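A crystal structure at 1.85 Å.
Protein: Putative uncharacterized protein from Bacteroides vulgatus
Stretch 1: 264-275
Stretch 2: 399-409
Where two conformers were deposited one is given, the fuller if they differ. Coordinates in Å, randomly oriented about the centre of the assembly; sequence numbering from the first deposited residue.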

# COMPACT_ATOMS: atom_id res chain seq x y z
N GLY A 264 -1.03 15.89 2.80
CA GLY A 264 0.41 16.11 2.60
C GLY A 264 0.68 17.11 1.49
O GLY A 264 -0.12 17.28 0.56
N ALA A 265 1.81 17.81 1.58
CA ALA A 265 2.20 18.81 0.56
C ALA A 265 2.26 18.29 -0.88
O ALA A 265 1.87 19.00 -1.81
CB ALA A 265 3.56 19.47 0.93
N THR A 266 2.72 17.06 -1.10
CA THR A 266 2.84 16.55 -2.46
C THR A 266 1.48 16.30 -3.08
O THR A 266 1.28 16.67 -4.21
CB THR A 266 3.72 15.27 -2.60
OG1 THR A 266 5.01 15.48 -1.99
CG2 THR A 266 3.95 14.94 -4.07
N ILE A 267 0.55 15.71 -2.34
CA ILE A 267 -0.78 15.46 -2.88
C ILE A 267 -1.54 16.78 -3.07
O ILE A 267 -2.28 16.92 -4.05
CB ILE A 267 -1.54 14.36 -2.07
CG1 ILE A 267 -2.73 13.83 -2.90
CG2 ILE A 267 -2.01 14.86 -0.68
CD1 ILE A 267 -3.28 12.46 -2.40
N ALA A 268 -1.28 17.81 -2.25
CA ALA A 268 -1.85 19.15 -2.51
C ALA A 268 -1.28 19.75 -3.81
O ALA A 268 -2.02 20.27 -4.62
CB ALA A 268 -1.60 20.10 -1.36
N SER A 269 0.03 19.62 -4.02
CA SER A 269 0.66 20.08 -5.26
C SER A 269 0.03 19.43 -6.50
O SER A 269 -0.31 20.13 -7.46
CB SER A 269 2.16 19.80 -5.23
OG SER A 269 2.72 20.06 -6.50
N VAL A 270 -0.09 18.10 -6.47
CA VAL A 270 -0.61 17.35 -7.58
C VAL A 270 -2.10 17.64 -7.83
O VAL A 270 -2.49 17.96 -8.94
CB VAL A 270 -0.34 15.81 -7.39
CG1 VAL A 270 -1.09 15.00 -8.41
CG2 VAL A 270 1.17 15.54 -7.44
N LEU A 271 -2.93 17.50 -6.81
CA LEU A 271 -4.35 17.61 -7.02
C LEU A 271 -4.77 19.05 -7.35
O LEU A 271 -5.66 19.26 -8.18
CB LEU A 271 -5.09 17.03 -5.82
CG LEU A 271 -4.95 15.52 -5.54
CD1 LEU A 271 -5.78 15.11 -4.29
CD2 LEU A 271 -5.35 14.68 -6.72
N ASN A 272 -4.11 20.04 -6.74
CA ASN A 272 -4.40 21.44 -7.10
C ASN A 272 -3.97 21.73 -8.54
O ASN A 272 -4.72 22.31 -9.31
CB ASN A 272 -3.68 22.44 -6.19
CG ASN A 272 -4.39 22.63 -4.86
OD1 ASN A 272 -5.59 22.85 -4.82
ND2 ASN A 272 -3.62 22.62 -3.75
N GLY A 273 -2.75 21.37 -8.89
CA GLY A 273 -2.25 21.70 -10.23
C GLY A 273 -2.99 21.00 -11.36
O GLY A 273 -3.19 21.57 -12.43
N TYR A 274 -3.40 19.76 -11.12
CA TYR A 274 -4.20 19.00 -12.09
C TYR A 274 -5.69 19.40 -12.10
O TYR A 274 -6.47 18.88 -12.89
CB TYR A 274 -4.08 17.51 -11.80
CG TYR A 274 -2.76 16.84 -12.13
CD1 TYR A 274 -1.77 17.48 -12.88
CD2 TYR A 274 -2.51 15.53 -11.72
CE1 TYR A 274 -0.58 16.84 -13.18
CE2 TYR A 274 -1.33 14.89 -12.01
CZ TYR A 274 -0.37 15.55 -12.78
OH TYR A 274 0.79 14.92 -13.12
N GLU A 275 -6.09 20.30 -11.19
CA GLU A 275 -7.49 20.70 -11.01
C GLU A 275 -8.33 19.45 -10.90
O GLU A 275 -9.34 19.29 -11.58
CB GLU A 275 -7.95 21.64 -12.14
CG GLU A 275 -7.14 22.95 -12.14
CD GLU A 275 -7.71 24.04 -13.05
OE1 GLU A 275 -8.02 23.75 -14.22
OE2 GLU A 275 -7.82 25.19 -12.60
N ASP A 399 9.28 27.34 1.46
CA ASP A 399 8.62 27.12 0.20
C ASP A 399 9.37 26.02 -0.57
O ASP A 399 10.56 25.81 -0.38
CB ASP A 399 8.63 28.40 -0.66
CG ASP A 399 7.89 29.56 0.00
OD1 ASP A 399 7.13 29.35 0.97
OD2 ASP A 399 8.08 30.71 -0.46
N MSE A 400 8.66 25.33 -1.45
CA MSE A 400 9.32 24.31 -2.29
C MSE A 400 8.72 24.35 -3.70
O MSE A 400 7.48 24.26 -3.89
CB MSE A 400 9.16 22.90 -1.70
CG MSE A 400 9.66 22.73 -0.28
SE MSE A 400 9.43 20.93 0.39
CE MSE A 400 7.46 20.86 0.43
N LYS A 401 9.60 24.45 -4.69
CA LYS A 401 9.20 24.39 -6.08
C LYS A 401 8.68 22.99 -6.42
O LYS A 401 9.27 21.97 -6.01
CB LYS A 401 10.42 24.72 -6.97
CG LYS A 401 10.09 24.92 -8.42
CD LYS A 401 9.48 26.31 -8.63
CE LYS A 401 9.05 26.55 -10.07
NZ LYS A 401 7.84 25.75 -10.44
N ALA A 402 7.58 22.92 -7.16
CA ALA A 402 6.99 21.61 -7.54
C ALA A 402 8.02 20.78 -8.27
O ALA A 402 8.64 21.22 -9.25
CB ALA A 402 5.74 21.77 -8.42
N LEU A 403 8.21 19.57 -7.78
CA LEU A 403 9.12 18.65 -8.45
C LEU A 403 8.48 17.93 -9.64
O LEU A 403 9.17 17.52 -10.56
CB LEU A 403 9.63 17.60 -7.48
CG LEU A 403 10.40 18.07 -6.25
CD1 LEU A 403 10.93 16.83 -5.53
CD2 LEU A 403 11.54 19.04 -6.62
N ILE A 404 7.16 17.78 -9.60
CA ILE A 404 6.42 17.08 -10.66
C ILE A 404 5.99 18.09 -11.72
O ILE A 404 5.32 19.07 -11.39
CB ILE A 404 5.20 16.34 -10.10
CG1 ILE A 404 5.60 15.40 -8.94
CG2 ILE A 404 4.52 15.57 -11.22
CD1 ILE A 404 4.44 14.92 -7.98
N THR A 405 6.41 17.87 -12.96
CA THR A 405 6.06 18.73 -14.06
C THR A 405 5.18 18.04 -15.13
O THR A 405 4.68 18.70 -16.04
CB THR A 405 7.31 19.30 -14.74
OG1 THR A 405 8.12 18.21 -15.22
CG2 THR A 405 8.10 20.17 -13.72
N THR A 406 4.94 16.74 -15.00
CA THR A 406 4.18 16.03 -16.02
C THR A 406 2.69 16.30 -15.86
O THR A 406 2.21 16.45 -14.76
CB THR A 406 4.53 14.52 -16.04
OG1 THR A 406 4.09 13.97 -17.28
CG2 THR A 406 3.91 13.77 -14.86
N THR A 407 1.97 16.33 -16.98
CA THR A 407 0.52 16.62 -17.01
C THR A 407 -0.28 15.31 -16.93
O THR A 407 0.30 14.21 -17.04
CB THR A 407 0.14 17.31 -18.31
OG1 THR A 407 0.39 16.41 -19.40
CG2 THR A 407 0.97 18.62 -18.54
N PRO A 408 -1.61 15.41 -16.81
CA PRO A 408 -2.38 14.17 -16.90
C PRO A 408 -2.51 13.59 -18.30
O PRO A 408 -2.94 12.46 -18.45
CB PRO A 408 -3.75 14.59 -16.38
CG PRO A 408 -3.46 15.83 -15.52
CD PRO A 408 -2.49 16.52 -16.40
N ASN A 409 -2.18 14.37 -19.32
CA ASN A 409 -2.35 13.93 -20.70
C ASN A 409 -1.23 12.97 -21.13
O ASN A 409 -0.04 13.31 -21.16
CB ASN A 409 -2.42 15.13 -21.62
CG ASN A 409 -2.83 14.77 -23.02
OD1 ASN A 409 -2.84 13.59 -23.40
ND2 ASN A 409 -3.19 15.78 -23.80
O HOH W 1 5.17 18.60 -7.35
O HOH W 2 -0.32 12.44 -14.31

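The apolar centre of this contact is Ile-404, which reaches from an irregular segment of the chain into the side of a helix. Its CA-to-CB bond points toward the helix, and with chi1 m and chi2 t the side chain extends far enough for Ile-404 CD1 to lie 3.4 Å from CG2 of Val-270, a close van der Waals contact. Ile-404 CD1 also lies 3.9 Å from CG2 of Thr-266, one helical turn earlier. A long, branched aliphatic side chain suits this place because it can touch two successive turns at once, while valine and threonine, both branched at CB, each offer a methyl group on the helix surface, close to the backbone.

The backbones explain how this is possible. Residues 265-273 form a helix, with Gly-264 at the N-cap position, and a Schellman motif closes its C-terminal end, where Glu-275 takes a positive phi and its N donates to O of Asn-272. Residues 399-409 have no regular secondary structure and run alongside in the same general direction, so that Ala-265 comes nearest Met-400, Ser-269 nearest Ala-402, Val-270 nearest Ile-404 and Tyr-274 nearest Pro-408. Contacts therefore recur at intervals of about one helical turn.

Toward the start of the helix the packing is looser. CB of Ala-265 meets CE of Met-400, a selenomethionine, at 4.2 Å; the small alanine leaves space for the end of a long, flexible side chain. At Ser-269, OG lies 4.0 Å from CB of Ala-402, and the hydroxyl takes a hydrogen bond from water 1 and is also bonded elsewhere in the structure. This water donates to Ser-269 OG at 3.0 Å and accepts from Ile-404 N at 3.1 Å, linking the helix to a backbone amide of the other stretch.

At the far end, Tyr-274 gives up the largest area to the contact, 92 Å². Its CA-to-CB bond points sideways, but the end of the side chain comes nearer to the second stretch. CG of Pro-408 sits over one face, 3.6 Å from the centroid of the Tyr-274 ring and 16° off the normal, a CH-pi contact in which the C-H of Pro-408 CG lies against the electron-rich face; the flat ring also accommodates the compact proline. The phenol then supplies what an aliphatic residue could not: Tyr-274 OH donates a 2.7 Å hydrogen bond to Thr-406 O, which lies at the ring edge, near its plane. Water 2 completes this polar edge, donating to Tyr-274 OH at 3.0 Å and, more weakly, to Thr-407 O at 3.3 Å. One aromatic residue thus combines face packing with a direct bond to the irregular backbone.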